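Local coordinates for uncharacterized protein MTH_862 (PDB 2R47) that is of unknown function and belongs to a family of uncharacterized proteins conserved in archaea, at residues N84-G92 with A113-C124. Sequence-based numbering, arbitrary orientation. Where two conformers were deposited one is given.
Sequences NVDVLVLLG and ALEEGGELMGLC
A parallel beta-strand pair joined by a beta-alpha-beta crossover forms here: strand 88-91 and strand 118-124 lie next to each other in the mixed sheet, with helix 103-113 in the connection. The axes of these segments cross at 29°, and the backbone ladder alternates as parallel pairing requires: Leu88 N donates to Glu119 O, Met121 N to Leu88 O, Leu90 N to Met121 O and Leu123 N to Leu90 O, the last at 2.9 Å. A separate short bridge pairs Val85 with Leu114, and Glu115 N donates to Val85 O at 2.8 Å, with an N-H...O angle of 177°; the type II turn Glu115-Gly118 then returns the chain to the main ladder, where Glu119 N donates to Asp86 O. Leu114 bends over this junction, its CD1 3.5 Å from Leu88 N and 3.8 Å from Leu88 CB. Leu88, Leu90 and Leu120 share that face. On the other, packed against Phe19 of helix 11-22, Val89 CG1, anti to its own N (chi1 -179°), meets Leu123 CB at 3.7 Å, and Leu91 runs alongside Leu123. In the modelled conformer Asp86 OD2 accepts bonds from Glu27 N and Arg28 N. Beside it, Val87 crosses Met121 obliquely, CG1 lying 3.7 Å from SD.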
ATOM      1  N   ASN A  84     -19.211  13.684  -5.734  1.00 23.18           N
ATOM      2  CA  ASN A  84     -19.655  12.367  -5.360  1.00 22.19           C
ATOM      3  C   ASN A  84     -19.189  11.326  -6.386  1.00 19.56           C
ATOM      4  O   ASN A  84     -18.645  11.664  -7.470  1.00 18.60           O
ATOM      5  CB  ASN A  84     -21.152  12.330  -4.990  1.00 23.52           C
ATOM      6  CG  ASN A  84     -22.026  12.582  -6.127  1.00 25.69           C
ATOM      7  OD1 ASN A  84     -23.242  12.739  -5.952  1.00 29.38           O
ATOM      8  ND2 ASN A  84     -21.457  12.649  -7.304  1.00 24.01           N
ATOM      9  N   VAL A  85     -19.355  10.066  -6.021  1.00 17.51           N
ATOM     10  CA  VAL A  85     -18.733   8.996  -6.778  1.00 16.97           C
ATOM     11  C   VAL A  85     -19.757   7.964  -7.105  1.00 16.64           C
ATOM     12  O   VAL A  85     -20.791   7.884  -6.432  1.00 16.58           O
ATOM     13  CB  VAL A  85     -17.566   8.352  -5.954  1.00 16.62           C
ATOM     14  CG1 VAL A  85     -16.515   9.415  -5.613  1.00 18.46           C
ATOM     15  CG2 VAL A  85     -18.102   7.770  -4.627  1.00 18.33           C
ATOM     16  N   ASP A  86     -19.517   7.165  -8.136  1.00 17.67           N
ATOM     17  CA  ASP A  86     -20.458   6.086  -8.412  0.60 18.78           C
ATOM     18  C   ASP A  86     -20.038   4.750  -7.777  1.00 17.43           C
ATOM     19  O   ASP A  86     -20.814   3.813  -7.742  1.00 17.16           O
ATOM     20  CB  ASP A  86     -20.815   5.991  -9.907  0.60 20.32           C
ATOM     21  CG  ASP A  86     -19.597   5.829 -10.780  0.60 23.56           C
ATOM     22  OD1 ASP A  86     -18.857   4.877 -10.530  0.60 25.35           O
ATOM     23  OD2 ASP A  86     -19.374   6.642 -11.706  0.60 24.06           O
ATOM     24  N   VAL A  87     -18.813   4.683  -7.247  1.00 16.61           N
ATOM     25  CA  VAL A  87     -18.456   3.572  -6.322  1.00 16.48           C
ATOM     26  C   VAL A  87     -17.743   4.193  -5.131  1.00 15.41           C
ATOM     27  O   VAL A  87     -16.756   4.940  -5.302  1.00 15.86           O
ATOM     28  CB  VAL A  87     -17.475   2.515  -6.934  1.00 16.47           C
ATOM     29  CG1 VAL A  87     -17.126   1.410  -5.880  1.00 17.25           C
ATOM     30  CG2 VAL A  87     -18.098   1.844  -8.168  1.00 18.77           C
ATOM     31  N   LEU A  88     -18.225   3.892  -3.933  1.00 14.95           N
ATOM     32  CA  LEU A  88     -17.557   4.354  -2.744  1.00 14.85           C
ATOM     33  C   LEU A  88     -16.914   3.138  -2.097  1.00 14.61           C
ATOM     34  O   LEU A  88     -17.603   2.198  -1.753  1.00 14.80           O
ATOM     35  CB  LEU A  88     -18.534   5.038  -1.786  1.00 16.15           C
ATOM     36  CG  LEU A  88     -17.943   5.537  -0.454  1.00 15.69           C
ATOM     37  CD1 LEU A  88     -16.714   6.465  -0.570  1.00 15.32           C
ATOM     38  CD2 LEU A  88     -19.081   6.185   0.390  1.00 15.00           C
ATOM     39  N   VAL A  89     -15.588   3.182  -1.911  1.00 13.75           N
ATOM     40  CA  VAL A  89     -14.860   2.067  -1.348  1.00 14.05           C
ATOM     41  C   VAL A  89     -14.448   2.456   0.081  1.00 13.45           C
ATOM     42  O   VAL A  89     -13.617   3.375   0.302  1.00 15.06           O
ATOM     43  CB  VAL A  89     -13.584   1.696  -2.225  1.00 13.38           C
ATOM     44  CG1 VAL A  89     -12.840   0.474  -1.591  1.00 15.10           C
ATOM     45  CG2 VAL A  89     -13.968   1.495  -3.737  1.00 16.43           C
ATOM     46  N   LEU A  90     -15.021   1.766   1.057  1.00 12.73           N
ATOM     47  CA  LEU A  90     -14.614   1.955   2.456  1.00 13.88           C
ATOM     48  C   LEU A  90     -13.401   1.058   2.715  1.00 14.56           C
ATOM     49  O   LEU A  90     -13.428  -0.150   2.391  1.00 16.16           O
ATOM     50  CB  LEU A  90     -15.750   1.547   3.409  1.00 13.79           C
ATOM     51  CG  LEU A  90     -17.085   2.284   3.154  1.00 14.85           C
ATOM     52  CD1 LEU A  90     -18.161   1.790   4.253  1.00 14.19           C
ATOM     53  CD2 LEU A  90     -16.880   3.801   3.119  1.00 14.47           C
ATOM     54  N   LEU A  91     -12.376   1.631   3.337  1.00 15.41           N
ATOM     55  CA  LEU A  91     -11.159   0.901   3.697  1.00 14.99           C
ATOM     56  C   LEU A  91     -11.257   0.382   5.116  1.00 16.61           C
ATOM     57  O   LEU A  91     -11.930   1.000   5.980  1.00 17.00           O
ATOM     58  CB  LEU A  91      -9.910   1.795   3.443  1.00 15.09           C
ATOM     59  CG  LEU A  91      -9.857   2.210   1.949  1.00 15.36           C
ATOM     60  CD1 LEU A  91      -8.709   3.228   1.734  1.00 14.94           C
ATOM     61  CD2 LEU A  91      -9.634   1.028   0.994  1.00 18.60           C
ATOM     62  N   GLY A  92     -10.631  -0.782   5.367  1.00 17.27           N
ATOM     63  CA  GLY A  92     -10.807  -1.463   6.634  1.00 18.13           C
ATOM     64  C   GLY A  92     -10.519  -0.676   7.916  1.00 18.30           C
ATOM     65  O   GLY A  92     -11.165  -0.915   8.951  1.00 19.39           O
ATOM     66  N   ALA A 113     -21.519  11.075  -0.197  1.00 22.10           N
ATOM     67  CA  ALA A 113     -20.471  10.906  -1.192  1.00 22.26           C
ATOM     68  C   ALA A 113     -20.843   9.894  -2.261  1.00 23.05           C
ATOM     69  O   ALA A 113     -20.301   9.964  -3.359  1.00 24.96           O
ATOM     70  CB  ALA A 113     -19.163  10.455  -0.529  1.00 21.17           C
ATOM     71  N   LEU A 114     -21.746   8.960  -1.955  1.00 22.37           N
ATOM     72  CA  LEU A 114     -22.108   7.966  -2.976  1.00 22.07           C
ATOM     73  C   LEU A 114     -23.308   8.459  -3.755  1.00 21.97           C
ATOM     74  O   LEU A 114     -24.359   8.729  -3.156  1.00 21.56           O
ATOM     75  CB  LEU A 114     -22.393   6.599  -2.334  1.00 22.63           C
ATOM     76  CG  LEU A 114     -22.629   5.429  -3.303  1.00 21.89           C
ATOM     77  CD1 LEU A 114     -21.444   5.188  -4.285  1.00 18.41           C
ATOM     78  CD2 LEU A 114     -22.976   4.129  -2.478  1.00 19.47           C
ATOM     79  N   GLU A 115     -23.185   8.587  -5.081  1.00 23.61           N
ATOM     80  CA  GLU A 115     -24.333   9.059  -5.845  1.00 24.99           C
ATOM     81  C   GLU A 115     -25.512   8.049  -5.720  1.00 25.21           C
ATOM     82  O   GLU A 115     -25.293   6.839  -5.523  1.00 24.85           O
ATOM     83  CB  GLU A 115     -23.939   9.355  -7.306  1.00 26.08           C
ATOM     84  CG  GLU A 115     -23.843   8.181  -8.164  1.00 26.77           C
ATOM     85  CD  GLU A 115     -23.518   8.541  -9.614  1.00 26.07           C
ATOM     86  OE1 GLU A 115     -22.772   9.499  -9.915  1.00 26.24           O
ATOM     87  OE2 GLU A 115     -24.060   7.854 -10.464  1.00 30.03           O
ATOM     88  N   GLU A 116     -26.753   8.529  -5.827  1.00 24.75           N
ATOM     89  CA  GLU A 116     -27.898   7.624  -5.722  1.00 25.38           C
ATOM     90  C   GLU A 116     -27.762   6.542  -6.792  1.00 23.91           C
ATOM     91  O   GLU A 116     -27.361   6.840  -7.917  1.00 23.51           O
ATOM     92  CB  GLU A 116     -29.246   8.373  -5.912  1.00 26.71           C
ATOM     93  CG  GLU A 116     -30.412   7.498  -5.427  1.00 33.23           C
ATOM     94  CD  GLU A 116     -30.116   6.865  -4.043  1.00 43.98           C
ATOM     95  OE1 GLU A 116     -30.064   7.634  -3.045  1.00 47.34           O
ATOM     96  OE2 GLU A 116     -29.904   5.613  -3.947  1.00 47.11           O
ATOM     97  N   GLY A 117     -28.092   5.299  -6.443  1.00 23.01           N
ATOM     98  CA  GLY A 117     -27.877   4.148  -7.327  1.00 22.40           C
ATOM     99  C   GLY A 117     -26.437   3.639  -7.460  1.00 22.86           C
ATOM    100  O   GLY A 117     -26.180   2.707  -8.235  1.00 22.31           O
ATOM    101  N   GLY A 118     -25.498   4.245  -6.729  1.00 21.62           N
ATOM    102  CA  GLY A 118     -24.083   3.857  -6.831  1.00 20.04           C
ATOM    103  C   GLY A 118     -23.788   2.603  -6.003  1.00 20.29           C
ATOM    104  O   GLY A 118     -24.671   2.082  -5.333  1.00 18.73           O
ATOM    105  N   GLU A 119     -22.564   2.083  -6.084  1.00 18.87           N
ATOM    106  CA  GLU A 119     -22.209   0.837  -5.415  0.60 19.90           C
ATOM    107  C   GLU A 119     -21.403   1.152  -4.157  1.00 19.36           C
ATOM    108  O   GLU A 119     -20.513   2.011  -4.211  1.00 19.75           O
ATOM    109  CB  GLU A 119     -21.370  -0.005  -6.373  0.60 20.11           C
ATOM    110  CG  GLU A 119     -20.644  -1.196  -5.774  0.60 22.11           C
ATOM    111  CD  GLU A 119     -20.067  -2.124  -6.831  0.60 22.87           C
ATOM    112  OE1 GLU A 119     -20.727  -2.323  -7.870  0.60 29.16           O
ATOM    113  OE2 GLU A 119     -18.962  -2.663  -6.632  0.60 26.12           O
ATOM    114  N   LEU A 120     -21.699   0.447  -3.061  1.00 18.27           N
ATOM    115  CA  LEU A 120     -20.918   0.567  -1.860  1.00 17.09           C
ATOM    116  C   LEU A 120     -20.008  -0.665  -1.795  1.00 17.61           C
ATOM    117  O   LEU A 120     -20.484  -1.809  -1.829  1.00 17.24           O
ATOM    118  CB  LEU A 120     -21.816   0.622  -0.629  1.00 17.53           C
ATOM    119  CG  LEU A 120     -21.087   0.753   0.706  1.00 14.66           C
ATOM    120  CD1 LEU A 120     -20.287   2.130   0.676  1.00 16.76           C
ATOM    121  CD2 LEU A 120     -22.070   0.551   1.927  1.00 17.48           C
ATOM    122  N   MET A 121     -18.711  -0.426  -1.643  1.00 16.97           N
ATOM    123  CA  MET A 121     -17.750  -1.504  -1.517  1.00 19.17           C
ATOM    124  C   MET A 121     -16.871  -1.367  -0.279  1.00 18.61           C
ATOM    125  O   MET A 121     -16.711  -0.278   0.263  1.00 18.36           O
ATOM    126  CB  MET A 121     -16.838  -1.532  -2.750  1.00 18.32           C
ATOM    127  CG  MET A 121     -17.559  -1.988  -3.996  1.00 22.90           C
ATOM    128  SD  MET A 121     -16.454  -2.215  -5.410  1.00 25.98           S
ATOM    129  CE  MET A 121     -14.953  -2.889  -4.614  1.00 29.79           C
ATOM    130  N   GLY A 122     -16.320  -2.495   0.149  1.00 17.68           N
ATOM    131  CA  GLY A 122     -15.267  -2.502   1.135  1.00 18.67           C
ATOM    132  C   GLY A 122     -14.031  -3.229   0.662  1.00 18.29           C
ATOM    133  O   GLY A 122     -14.096  -4.296   0.020  1.00 18.78           O
ATOM    134  N   LEU A 123     -12.885  -2.698   1.024  1.00 18.18           N
ATOM    135  CA  LEU A 123     -11.644  -3.351   0.689  1.00 18.64           C
ATOM    136  C   LEU A 123     -10.919  -3.426   2.018  1.00 18.35           C
ATOM    137  O   LEU A 123     -10.668  -2.400   2.643  1.00 16.71           O
ATOM    138  CB  LEU A 123     -10.893  -2.440  -0.274  1.00 20.86           C
ATOM    139  CG  LEU A 123      -9.871  -2.915  -1.267  1.00 24.62           C
ATOM    140  CD1 LEU A 123     -10.515  -3.909  -2.227  1.00 28.77           C
ATOM    141  CD2 LEU A 123      -9.394  -1.643  -2.054  1.00 21.94           C
ATOM    142  N   CYS A 124     -10.646  -4.631   2.520  1.00 17.08           N
ATOM    143  CA  CYS A 124     -10.010  -4.712   3.831  1.00 17.46           C
ATOM    144  C   CYS A 124      -9.053  -5.915   3.912  1.00 17.04           C
ATOM    145  O   CYS A 124      -8.932  -6.694   2.967  1.00 14.45           O
ATOM    146  CB  CYS A 124     -11.084  -4.795   4.947  1.00 18.13           C
ATOM    147  SG  CYS A 124     -12.152  -6.256   4.848  1.00 20.31           S
TER